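Geranylgeranyl pyrophosphate synthase (Corynebacterium glutamicum, PDB 3LMD) probably catalyses the magnesium-dependent chain elongation of allylic prenyl diphosphates with isopentenyl diphosphate, as an FPP/GGPP synthase family member of isoprenoid biosynthesis. Local coordinates at residues Phe31-Leu36 and Thr335-Ala339; Arg39-Met44 and Leu83-Glu87; Gln46-Leu51 and Ile98-Val102; Asp160-His164 and Tyr209-His214. One frame throughout, in Å; residues are numbered along the deposited sequence.

After the short helix 21-27 the chain passes through residues 31-33 into helix 34-55; this lead-in and the first turn serve contact 1, later turns contacts 2 and 3. Contact 2 closes first, when helix 77-86 returns to residues 39-44. Contact 3 follows as helix 95-118 packs on residues 46-51; its segments alternate with those of contact 2, so the two loops cross, and Ile98 touches both Ala43 and Leu83. Contact 4, in series with both, pairs helices 159-181 and 188-214; its Leu210 and His214 rest on Ala100, and its Gly211 meets Ser86. Contact 1 closes last, its loop of almost 300 residues enclosing all the others and tying helix 335-349, the last of the chain, to the start of helix 34-55.

Contact 1: residues Phe31-Leu36 and Thr335-Ala339; sequences FGDPEL and TVKEA
A non-helical lead-in, Phe31-Asp33, with Phe31 and Asp33 extended and Gly32 near -78/7°, runs into the first turn of helix 34-55 and lies against the first turn of helix 335-349, where Ala339 N bonds to Thr335 O at 3.0 Å. Nearest CA atoms pair Phe31 with Ala339 (5.9 Å), Asp33 with Thr335 (6.7 Å) and Leu36 with Val336 (7.5 Å). The polar part centres on Asp33, the N-cap of helix 34-55, with phi/psi of -118/106° and a t rotamer. Its OD2 accepts from Leu36 N at 3.1 Å, nearly linearly, and weakly from Glu35 N, also at 3.1 Å. Its OD1 accepts from Thr335 OG1 (chi1 p) at 2.8 Å. The apolar part is built by Leu36 (t,p), whose CD1 lies 3.4 Å from Val336 CG2 and whose CD2 is 4.3 Å from Ala339 CB. The Phe31 ring (chi1 m) brings CD1 to 4.0 Å from the same Ala339 CB. Glu87 fills in beside Leu36 and Val336. Helix 34-55 and helix 335-349, the last of this all-alpha prenyltransferase fold, thus meet at their first turns. With one carboxylate oxygen capping and the other bound to Thr335, a single aspartate couples both helix starts.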
loop_
_atom_site.group_PDB
_atom_site.type_symbol
_atom_site.label_atom_id
_atom_site.label_comp_id
_atom_site.label_asym_id
_atom_site.label_seq_id
_atom_site.Cartn_x
_atom_site.Cartn_y
_atom_site.Cartn_z
ATOM N N PHE A 31 -12.014 -5.653 -33.026
ATOM C CA PHE A 31 -13.464 -5.830 -32.942
ATOM C C PHE A 31 -14.020 -5.775 -34.364
ATOM O O PHE A 31 -13.626 -4.917 -35.168
ATOM C CB PHE A 31 -14.160 -4.764 -32.073
ATOM C CG PHE A 31 -13.524 -4.537 -30.712
ATOM C CD1 PHE A 31 -12.758 -5.523 -30.096
ATOM C CD2 PHE A 31 -13.724 -3.334 -30.038
ATOM C CE1 PHE A 31 -12.180 -5.309 -28.843
ATOM C CE2 PHE A 31 -13.156 -3.106 -28.791
ATOM C CZ PHE A 31 -12.383 -4.092 -28.188
ATOM N N GLY A 32 -14.927 -6.692 -34.677
ATOM C CA GLY A 32 -15.579 -6.686 -35.977
ATOM C C GLY A 32 -16.666 -5.633 -36.028
ATOM O O GLY A 32 -17.425 -5.557 -36.990
ATOM N N ASP A 33 -16.740 -4.817 -34.982
ATOM C CA ASP A 33 -17.741 -3.759 -34.893
ATOM C C ASP A 33 -17.032 -2.409 -34.838
ATOM O O ASP A 33 -16.437 -2.061 -33.813
ATOM C CB ASP A 33 -18.608 -3.971 -33.648
ATOM C CG ASP A 33 -19.763 -2.990 -33.552
ATOM O OD1 ASP A 33 -20.761 -3.326 -32.881
ATOM O OD2 ASP A 33 -19.683 -1.885 -34.128
ATOM N N PRO A 34 -17.074 -1.659 -35.955
ATOM C CA PRO A 34 -16.428 -0.357 -36.110
ATOM C C PRO A 34 -16.903 0.701 -35.121
ATOM O O PRO A 34 -16.091 1.510 -34.681
ATOM C CB PRO A 34 -16.792 0.045 -37.547
ATOM C CG PRO A 34 -16.973 -1.261 -38.245
ATOM C CD PRO A 34 -17.661 -2.123 -37.225
ATOM N N GLU A 35 -18.189 0.724 -34.769
ATOM C CA GLU A 35 -18.623 1.692 -33.746
ATOM C C GLU A 35 -18.151 1.280 -32.357
ATOM O O GLU A 35 -17.638 2.104 -31.607
ATOM C CB GLU A 35 -20.132 1.927 -33.718
ATOM C CG GLU A 35 -20.668 2.581 -34.956
ATOM C CD GLU A 35 -21.154 1.542 -35.915
ATOM O OE1 GLU A 35 -20.579 1.433 -37.025
ATOM O OE2 GLU A 35 -22.089 0.803 -35.527
ATOM N N LEU A 36 -18.336 0.008 -32.010
ATOM C CA LEU A 36 -17.786 -0.491 -30.755
ATOM C C LEU A 36 -16.354 0.025 -30.649
ATOM O O LEU A 36 -15.977 0.640 -29.643
ATOM C CB LEU A 36 -17.790 -2.024 -30.707
ATOM C CG LEU A 36 -17.288 -2.604 -29.376
ATOM C CD1 LEU A 36 -18.118 -2.011 -28.220
ATOM C CD2 LEU A 36 -17.340 -4.127 -29.362
ATOM N N THR A 335 -22.306 -7.797 -30.119
ATOM C CA THR A 335 -20.973 -7.740 -30.645
ATOM C C THR A 335 -19.978 -7.610 -29.522
ATOM O O THR A 335 -18.864 -8.014 -29.657
ATOM C CB THR A 335 -20.740 -6.567 -31.583
ATOM O OG1 THR A 335 -21.108 -5.362 -30.941
ATOM C CG2 THR A 335 -21.512 -6.728 -32.814
ATOM N N VAL A 336 -20.387 -7.018 -28.422
ATOM C CA VAL A 336 -19.439 -6.911 -27.299
ATOM C C VAL A 336 -19.260 -8.301 -26.702
ATOM O O VAL A 336 -18.150 -8.707 -26.396
ATOM C CB VAL A 336 -19.891 -5.917 -26.240
ATOM C CG1 VAL A 336 -18.889 -5.902 -25.022
ATOM C CG2 VAL A 336 -19.943 -4.519 -26.855
ATOM N N LYS A 337 -20.355 -9.043 -26.539
ATOM C CA LYS A 337 -20.207 -10.429 -26.063
ATOM C C LYS A 337 -19.233 -11.217 -26.924
ATOM O O LYS A 337 -18.382 -11.955 -26.404
ATOM C CB LYS A 337 -21.566 -11.139 -26.002
ATOM C CG LYS A 337 -21.502 -12.611 -25.585
ATOM C CD LYS A 337 -22.874 -13.118 -25.110
ATOM C CE LYS A 337 -23.073 -14.594 -25.495
ATOM N NZ LYS A 337 -24.358 -15.112 -24.896
ATOM N N GLU A 338 -19.354 -11.083 -28.245
ATOM C CA GLU A 338 -18.512 -11.857 -29.150
ATOM C C GLU A 338 -17.060 -11.364 -29.164
ATOM O O GLU A 338 -16.149 -12.150 -29.400
ATOM C CB GLU A 338 -19.088 -11.867 -30.582
ATOM C CG GLU A 338 -20.390 -12.716 -30.732
ATOM C CD GLU A 338 -20.320 -14.097 -30.044
ATOM O OE1 GLU A 338 -19.370 -14.881 -30.298
ATOM O OE2 GLU A 338 -21.226 -14.402 -29.247
ATOM N N ALA A 339 -16.854 -10.064 -28.928
ATOM C CA ALA A 339 -15.502 -9.516 -28.781
ATOM C C ALA A 339 -14.820 -10.112 -27.527
ATOM O O ALA A 339 -13.624 -10.437 -27.546
ATOM C CB ALA A 339 -15.575 -7.968 -28.657
#

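Contact 2: residues Arg39-Met44 and Leu83-Glu87; sequences RINDAM and LLASE
Leu83, on helix 77-86, is the residue most deeply engaged: its CB points at helix 34-55, and the m,t rotamer carries CD1 to 3.8 Å from Ala43 CB and 3.5 Å from Met44 SD. Residues 39-44 are helical throughout, and Leu83-Ala85 belong to helix 77-86; the closest CA pair, Ile40 and Leu83, is 6.7 Å apart. Ile40 answers from the facing helix. Its CA-CB bond points sideways, but the m,m rotamer swings CD1 across to 3.9 Å from Leu83 CB and 3.8 Å from Leu84 CD2. This is helix-on-helix packing within the all-alpha isoprenyl diphosphate synthase fold, helix 34-55 lying over the C-terminal part of helix 77-86; Val97 and Ile98 of helix 95-118 also touch Leu83, while Leu340 of helix 335-349 meets Leu84. Glu87 N is hydrogen-bonded to Leu84 O at 3.0 Å. The m,m side chain of Glu87 folds so that OE2 comes within 4.1 Å of Ile40 CD1 and forms a salt bridge with Arg39, Arg39 NE to Glu87 OE2 measuring 3.5 Å, the carboxylate oxygen approaching the guanidinium edge near its plane.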
loop_
_atom_site.group_PDB
_atom_site.type_symbol
_atom_site.label_atom_id
_atom_site.label_comp_id
_atom_site.label_asym_id
_atom_site.label_seq_id
_atom_site.Cartn_x
_atom_site.Cartn_y
_atom_site.Cartn_z
ATOM N N ARG A 39 -16.091 3.945 -29.923
ATOM C CA ARG A 39 -16.579 4.300 -28.599
ATOM C C ARG A 39 -15.560 3.877 -27.536
ATOM O O ARG A 39 -15.202 4.660 -26.653
ATOM C CB ARG A 39 -17.916 3.602 -28.324
ATOM C CG ARG A 39 -19.107 4.178 -29.082
ATOM C CD ARG A 39 -20.430 3.611 -28.555
ATOM N NE ARG A 39 -20.424 2.146 -28.412
ATOM C CZ ARG A 39 -20.762 1.287 -29.377
ATOM N NH1 ARG A 39 -21.120 1.728 -30.575
ATOM N NH2 ARG A 39 -20.734 -0.022 -29.150
ATOM N N ILE A 40 -15.085 2.644 -27.657
ATOM C CA ILE A 40 -14.090 2.095 -26.750
ATOM C C ILE A 40 -12.776 2.886 -26.839
ATOM O O ILE A 40 -12.264 3.332 -25.821
ATOM C CB ILE A 40 -13.860 0.600 -27.028
ATOM C CG1 ILE A 40 -15.104 -0.203 -26.631
ATOM C CG2 ILE A 40 -12.643 0.084 -26.297
ATOM C CD1 ILE A 40 -15.440 -0.162 -25.155
ATOM N N ASN A 41 -12.245 3.075 -28.050
ATOM C CA ASN A 41 -11.056 3.923 -28.247
ATOM C C ASN A 41 -11.165 5.316 -27.600
ATOM O O ASN A 41 -10.235 5.757 -26.922
ATOM C CB ASN A 41 -10.671 4.041 -29.728
ATOM C CG ASN A 41 -10.003 2.776 -30.259
ATOM O OD1 ASN A 41 -9.600 1.901 -29.489
ATOM N ND2 ASN A 41 -9.891 2.674 -31.571
ATOM N N ASP A 42 -12.289 5.996 -27.795
ATOM C CA ASP A 42 -12.512 7.309 -27.167
ATOM C C ASP A 42 -12.490 7.223 -25.641
ATOM O O ASP A 42 -11.965 8.100 -24.964
ATOM C CB ASP A 42 -13.869 7.887 -27.559
ATOM C CG ASP A 42 -13.925 8.314 -29.013
ATOM O OD1 ASP A 42 -12.884 8.224 -29.698
ATOM O OD2 ASP A 42 -15.014 8.729 -29.467
ATOM N N ALA A 43 -13.107 6.189 -25.101
ATOM C CA ALA A 43 -13.121 6.047 -23.653
ATOM C C ALA A 43 -11.715 5.675 -23.131
ATOM O O ALA A 43 -11.344 6.110 -22.042
ATOM C CB ALA A 43 -14.172 5.034 -23.218
ATOM N N MET A 44 -10.928 4.917 -23.908
ATOM C CA MET A 44 -9.540 4.601 -23.507
ATOM C C MET A 44 -8.662 5.851 -23.424
ATOM O O MET A 44 -7.740 5.920 -22.599
ATOM C CB MET A 44 -8.875 3.525 -24.384
ATOM C CG MET A 44 -9.313 2.089 -24.091
ATOM S SD MET A 44 -8.777 1.428 -22.459
ATOM C CE MET A 44 -7.382 2.454 -22.058
ATOM N N LEU A 83 -14.112 -1.306 -19.637
ATOM C CA LEU A 83 -14.924 -0.524 -20.591
ATOM C C LEU A 83 -15.882 -1.451 -21.379
ATOM O O LEU A 83 -17.060 -1.129 -21.544
ATOM C CB LEU A 83 -14.046 0.271 -21.573
ATOM C CG LEU A 83 -13.065 1.329 -21.006
ATOM C CD1 LEU A 83 -12.237 2.023 -22.072
ATOM C CD2 LEU A 83 -13.722 2.362 -20.114
ATOM N N LEU A 84 -15.370 -2.579 -21.863
ATOM C CA LEU A 84 -16.218 -3.583 -22.527
ATOM C C LEU A 84 -17.321 -4.069 -21.618
ATOM O O LEU A 84 -18.500 -4.150 -22.029
ATOM C CB LEU A 84 -15.358 -4.749 -23.061
ATOM C CG LEU A 84 -14.378 -4.347 -24.168
ATOM C CD1 LEU A 84 -13.423 -5.493 -24.495
ATOM C CD2 LEU A 84 -15.193 -3.977 -25.404
ATOM N N ALA A 85 -16.971 -4.397 -20.370
ATOM C CA ALA A 85 -17.974 -4.835 -19.418
ATOM C C ALA A 85 -19.058 -3.784 -19.231
ATOM O O ALA A 85 -20.218 -4.129 -19.030
ATOM C CB ALA A 85 -17.331 -5.151 -18.026
ATOM N N SER A 86 -18.684 -2.505 -19.242
ATOM C CA SER A 86 -19.674 -1.446 -19.026
ATOM C C SER A 86 -20.698 -1.402 -20.169
ATOM O O SER A 86 -21.788 -0.892 -20.001
ATOM C CB SER A 86 -19.017 -0.065 -18.855
ATOM O OG SER A 86 -18.656 0.493 -20.116
ATOM N N GLU A 87 -20.359 -1.966 -21.311
ATOM C CA GLU A 87 -21.287 -1.949 -22.460
ATOM C C GLU A 87 -22.564 -2.715 -22.146
ATOM O O GLU A 87 -23.554 -2.583 -22.869
ATOM C CB GLU A 87 -20.620 -2.511 -23.721
ATOM C CG GLU A 87 -19.556 -1.581 -24.283
ATOM C CD GLU A 87 -20.171 -0.335 -24.977
ATOM O OE1 GLU A 87 -21.405 -0.260 -25.100
ATOM O OE2 GLU A 87 -19.420 0.541 -25.429
#

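Contact 3: residues Gln46-Leu51 and Ile98-Val102; sequences QVEELL and IKAAV
Two helices of the all-alpha prenyltransferase fold, 34-55 and 95-118, cross here at -59°, the axes of the segments 46-51 and 98-102 approaching to 9.0 Å. CA atoms are nearest between Val47 and Ile98 (5.5 Å) and between Leu51 and Val102 (5.7 Å). Ile98 leads, its CB directed at the other helix; in the m,m rotamer its CG2 settles 3.8 Å from Val47 N and 4.0 Å from Val47 CG2, and lies 4.1 Å from Gln46 CB. Lys99 follows with its CA-CB bond pointing away, so what it offers is mostly its root: Leu50 CD2 (rotamer t,p) lies 4.0 Å from Lys99 CA and 4.2 Å from Lys99 CG, while Lys99 NZ is hydrogen-bonded to Gln156 of helix 132-157. Ala100 faces the opposite way, onto Leu210 and His214 of helix 188-214, which places helix 95-118 between two layers. Ala101 turns back; its small CB lets Val47 CG2 (chi1 t) approach to 4.0 Å, and Pro79 of helix 77-86 touches both residues. Val102, also t, contributes the largest buried area of the contact and reaches three residues: Val102 CG1 stands 3.9 Å from Leu51 CA, and Val102 CG2 is 4.0 Å from Leu50 CB and 4.0 Å from Val47 CG1. That same methyl, Val102 CG2, lies 3.5 Å from the carbonyl oxygen Val47 O.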
loop_
_atom_site.group_PDB
_atom_site.type_symbol
_atom_site.label_atom_id
_atom_site.label_comp_id
_atom_site.label_asym_id
_atom_site.label_seq_id
_atom_site.Cartn_x
_atom_site.Cartn_y
_atom_site.Cartn_z
ATOM N N GLN A 46 -9.779 8.791 -22.514
ATOM C CA GLN A 46 -10.214 9.390 -21.263
ATOM C C GLN A 46 -9.602 8.677 -20.032
ATOM O O GLN A 46 -9.224 9.320 -19.053
ATOM C CB GLN A 46 -11.731 9.347 -21.166
ATOM C CG GLN A 46 -12.452 10.174 -22.260
ATOM C CD GLN A 46 -13.956 9.943 -22.239
ATOM O OE1 GLN A 46 -14.645 10.372 -21.316
ATOM N NE2 GLN A 46 -14.470 9.252 -23.253
ATOM N N VAL A 47 -9.534 7.357 -20.086
ATOM C CA VAL A 47 -8.809 6.588 -19.051
ATOM C C VAL A 47 -7.345 7.015 -18.984
ATOM O O VAL A 47 -6.796 7.254 -17.909
ATOM C CB VAL A 47 -8.837 5.075 -19.401
ATOM C CG1 VAL A 47 -7.831 4.297 -18.561
ATOM C CG2 VAL A 47 -10.270 4.533 -19.259
ATOM N N GLU A 48 -6.683 7.036 -20.136
ATOM C CA GLU A 48 -5.303 7.446 -20.179
ATOM C C GLU A 48 -5.092 8.858 -19.590
ATOM O O GLU A 48 -4.095 9.102 -18.919
ATOM C CB GLU A 48 -4.756 7.395 -21.615
ATOM C CG GLU A 48 -4.640 5.967 -22.204
ATOM C CD GLU A 48 -3.436 5.187 -21.633
ATOM O OE1 GLU A 48 -2.779 5.692 -20.698
ATOM O OE2 GLU A 48 -3.133 4.086 -22.140
ATOM N N GLU A 49 -6.003 9.788 -19.860
ATOM C CA GLU A 49 -5.841 11.168 -19.369
ATOM C C GLU A 49 -5.931 11.201 -17.855
ATOM O O GLU A 49 -5.120 11.853 -17.196
ATOM C CB GLU A 49 -6.898 12.125 -19.973
ATOM C CG GLU A 49 -6.398 12.633 -21.332
ATOM C CD GLU A 49 -7.475 13.234 -22.224
ATOM O OE1 GLU A 49 -8.619 13.445 -21.755
ATOM O OE2 GLU A 49 -7.147 13.484 -23.408
ATOM N N LEU A 50 -6.923 10.515 -17.312
ATOM C CA LEU A 50 -7.159 10.572 -15.866
ATOM C C LEU A 50 -6.046 9.800 -15.134
ATOM O O LEU A 50 -5.549 10.228 -14.088
ATOM C CB LEU A 50 -8.571 10.077 -15.512
ATOM C CG LEU A 50 -8.882 9.988 -14.012
ATOM C CD1 LEU A 50 -8.652 11.360 -13.300
ATOM C CD2 LEU A 50 -10.282 9.460 -13.728
ATOM N N LEU A 51 -5.644 8.668 -15.701
ATOM C CA LEU A 51 -4.523 7.940 -15.157
ATOM C C LEU A 51 -3.275 8.819 -15.124
ATOM O O LEU A 51 -2.589 8.911 -14.096
ATOM C CB LEU A 51 -4.294 6.661 -15.979
ATOM C CG LEU A 51 -3.046 5.878 -15.609
ATOM C CD1 LEU A 51 -3.258 5.258 -14.217
ATOM C CD2 LEU A 51 -2.811 4.763 -16.678
ATOM N N ILE A 98 -15.097 5.151 -16.411
ATOM C CA ILE A 98 -13.726 5.600 -16.685
ATOM C C ILE A 98 -12.914 5.666 -15.404
ATOM O O ILE A 98 -11.763 5.234 -15.364
ATOM C CB ILE A 98 -13.696 7.031 -17.286
ATOM C CG1 ILE A 98 -14.467 7.095 -18.603
ATOM C CG2 ILE A 98 -12.268 7.529 -17.481
ATOM C CD1 ILE A 98 -14.106 6.048 -19.539
ATOM N N LYS A 99 -13.490 6.248 -14.370
ATOM C CA LYS A 99 -12.767 6.382 -13.106
ATOM C C LYS A 99 -12.465 5.007 -12.447
ATOM O O LYS A 99 -11.375 4.792 -11.892
ATOM C CB LYS A 99 -13.599 7.262 -12.156
ATOM C CG LYS A 99 -12.900 7.725 -10.914
ATOM C CD LYS A 99 -13.732 8.815 -10.162
ATOM C CE LYS A 99 -14.047 10.037 -11.038
ATOM N NZ LYS A 99 -14.516 11.219 -10.242
ATOM N N ALA A 100 -13.443 4.107 -12.452
ATOM C CA ALA A 100 -13.194 2.727 -11.993
ATOM C C ALA A 100 -12.080 2.030 -12.783
ATOM O O ALA A 100 -11.256 1.329 -12.199
ATOM C CB ALA A 100 -14.490 1.896 -12.007
ATOM N N ALA A 101 -12.025 2.224 -14.099
ATOM C CA ALA A 101 -11.005 1.591 -14.935
ATOM C C ALA A 101 -9.632 2.109 -14.555
ATOM O O ALA A 101 -8.641 1.349 -14.552
ATOM C CB ALA A 101 -11.275 1.846 -16.443
ATOM N N VAL A 102 -9.584 3.383 -14.190
ATOM C CA VAL A 102 -8.336 3.996 -13.777
ATOM C C VAL A 102 -7.911 3.394 -12.438
ATOM O O VAL A 102 -6.738 3.111 -12.223
ATOM C CB VAL A 102 -8.438 5.541 -13.705
ATOM C CG1 VAL A 102 -7.211 6.155 -12.952
ATOM C CG2 VAL A 102 -8.597 6.143 -15.137
#

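Contact 4: residues Asp160-His164 and Tyr209-His214; sequences DTVAH and YLGAMH
Helices 159-181 and 188-214 run antiparallel here, the axes of segments 160-164 and 209-214 being 11.6 Å apart at an angle of 168°, with Thr161 and Leu210 the closest CA pair at 7.4 Å. Large side chains bridge this wide gap. His164 and Tyr209 both adopt t rotamers with chi2 near 85°, which lays their rings face on face in an offset stack: centroids 4.3 Å apart, planes at 14°, His164 ND1 to Tyr209 CD2 3.5 Å. Leu210 (m,t) puts CG 3.9 Å from His164 CD2. Met213, with chi1 t and then two m angles, turns CE to 3.7 Å from Thr161 OG1. His214 (chi1 m) sends NE2 across to Thr161 OG1 (chi1 m), a 2.7 Å hydrogen bond in the ring plane. Ser206 binds His164 NE2, while Val162 and Ala163 pack on Ser151 and Ser155 of the second subunit. An aromatic stack at one end and a short Thr161-His214 hydrogen bond at the other, with Leu210 and Met213 between, join these antiparallel helices of the all-alpha fold by stacking, apolar and polar contacts beside the second subunit.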
loop_
_atom_site.group_PDB
_atom_site.type_symbol
_atom_site.label_atom_id
_atom_site.label_comp_id
_atom_site.label_asym_id
_atom_site.label_seq_id
_atom_site.Cartn_x
_atom_site.Cartn_y
_atom_site.Cartn_z
ATOM N N ASP A 160 -19.219 0.538 -1.889
ATOM C CA ASP A 160 -19.225 -0.800 -2.470
ATOM C C ASP A 160 -17.952 -1.022 -3.303
ATOM O O ASP A 160 -17.434 -2.133 -3.371
ATOM C CB ASP A 160 -20.485 -1.016 -3.313
ATOM C CG ASP A 160 -21.773 -0.991 -2.472
ATOM O OD1 ASP A 160 -21.695 -1.066 -1.220
ATOM O OD2 ASP A 160 -22.858 -0.902 -3.069
ATOM N N THR A 161 -17.470 0.044 -3.950
ATOM C CA THR A 161 -16.221 -0.069 -4.720
ATOM C C THR A 161 -15.066 -0.294 -3.769
ATOM O O THR A 161 -14.158 -1.124 -4.026
ATOM C CB THR A 161 -15.975 1.191 -5.587
ATOM O OG1 THR A 161 -17.010 1.249 -6.583
ATOM C CG2 THR A 161 -14.556 1.170 -6.282
ATOM N N VAL A 162 -15.096 0.426 -2.656
ATOM C CA VAL A 162 -14.022 0.323 -1.661
ATOM C C VAL A 162 -13.984 -1.106 -1.060
ATOM O O VAL A 162 -12.921 -1.680 -0.878
ATOM C CB VAL A 162 -14.175 1.369 -0.528
ATOM C CG1 VAL A 162 -13.078 1.209 0.549
ATOM C CG2 VAL A 162 -14.111 2.828 -1.111
ATOM N N ALA A 163 -15.157 -1.662 -0.754
ATOM C CA ALA A 163 -15.260 -3.003 -0.167
ATOM C C ALA A 163 -14.714 -4.016 -1.157
ATOM O O ALA A 163 -13.953 -4.939 -0.797
ATOM C CB ALA A 163 -16.727 -3.319 0.132
ATOM N N HIS A 164 -15.105 -3.855 -2.422
ATOM C CA HIS A 164 -14.637 -4.753 -3.472
ATOM C C HIS A 164 -13.128 -4.616 -3.676
ATOM O O HIS A 164 -12.418 -5.611 -3.837
ATOM C CB HIS A 164 -15.377 -4.476 -4.780
ATOM C CG HIS A 164 -14.839 -5.245 -5.933
ATOM N ND1 HIS A 164 -15.216 -6.547 -6.195
ATOM C CD2 HIS A 164 -13.910 -4.922 -6.869
ATOM C CE1 HIS A 164 -14.554 -6.987 -7.257
ATOM N NE2 HIS A 164 -13.757 -6.020 -7.682
ATOM N N TYR A 209 -16.186 -6.695 -13.010
ATOM C CA TYR A 209 -17.153 -6.389 -11.956
ATOM C C TYR A 209 -17.431 -4.872 -11.903
ATOM O O TYR A 209 -18.585 -4.425 -11.944
ATOM C CB TYR A 209 -16.621 -6.881 -10.584
ATOM C CG TYR A 209 -17.563 -6.499 -9.448
ATOM C CD1 TYR A 209 -18.668 -7.298 -9.126
ATOM C CD2 TYR A 209 -17.368 -5.317 -8.721
ATOM C CE1 TYR A 209 -19.568 -6.931 -8.075
ATOM C CE2 TYR A 209 -18.273 -4.928 -7.669
ATOM C CZ TYR A 209 -19.357 -5.747 -7.371
ATOM O OH TYR A 209 -20.227 -5.388 -6.366
ATOM N N LEU A 210 -16.360 -4.079 -11.840
ATOM C CA LEU A 210 -16.471 -2.646 -11.630
ATOM C C LEU A 210 -17.010 -1.937 -12.873
ATOM O O LEU A 210 -17.831 -1.036 -12.745
ATOM C CB LEU A 210 -15.103 -2.075 -11.233
ATOM C CG LEU A 210 -14.691 -2.429 -9.777
ATOM C CD1 LEU A 210 -13.242 -1.868 -9.559
ATOM C CD2 LEU A 210 -15.677 -1.901 -8.720
ATOM N N GLY A 211 -16.526 -2.318 -14.051
ATOM C CA GLY A 211 -17.008 -1.729 -15.300
ATOM C C GLY A 211 -18.503 -1.948 -15.429
ATOM O O GLY A 211 -19.240 -1.009 -15.716
ATOM N N ALA A 212 -18.957 -3.173 -15.178
ATOM C CA ALA A 212 -20.382 -3.482 -15.295
ATOM C C ALA A 212 -21.193 -2.803 -14.183
ATOM O O ALA A 212 -22.270 -2.251 -14.440
ATOM C CB ALA A 212 -20.618 -4.998 -15.291
ATOM N N MET A 213 -20.695 -2.847 -12.948
ATOM C CA MET A 213 -21.451 -2.291 -11.834
ATOM C C MET A 213 -21.649 -0.778 -11.975
ATOM O O MET A 213 -22.761 -0.269 -11.748
ATOM C CB MET A 213 -20.802 -2.604 -10.475
ATOM C CG MET A 213 -21.656 -2.080 -9.261
ATOM S SD MET A 213 -21.268 -0.381 -8.768
ATOM C CE MET A 213 -19.815 -0.828 -7.732
ATOM N N HIS A 214 -20.578 -0.057 -12.292
ATOM C CA HIS A 214 -20.678 1.398 -12.471
ATOM C C HIS A 214 -21.466 1.832 -13.705
ATOM O O HIS A 214 -21.873 2.986 -13.790
ATOM C CB HIS A 214 -19.317 2.100 -12.413
ATOM C CG HIS A 214 -18.766 2.179 -11.025
ATOM N ND1 HIS A 214 -19.297 3.011 -10.067
ATOM C CD2 HIS A 214 -17.828 1.429 -10.395
ATOM C CE1 HIS A 214 -18.664 2.829 -8.920
ATOM N NE2 HIS A 214 -17.765 1.870 -9.092
#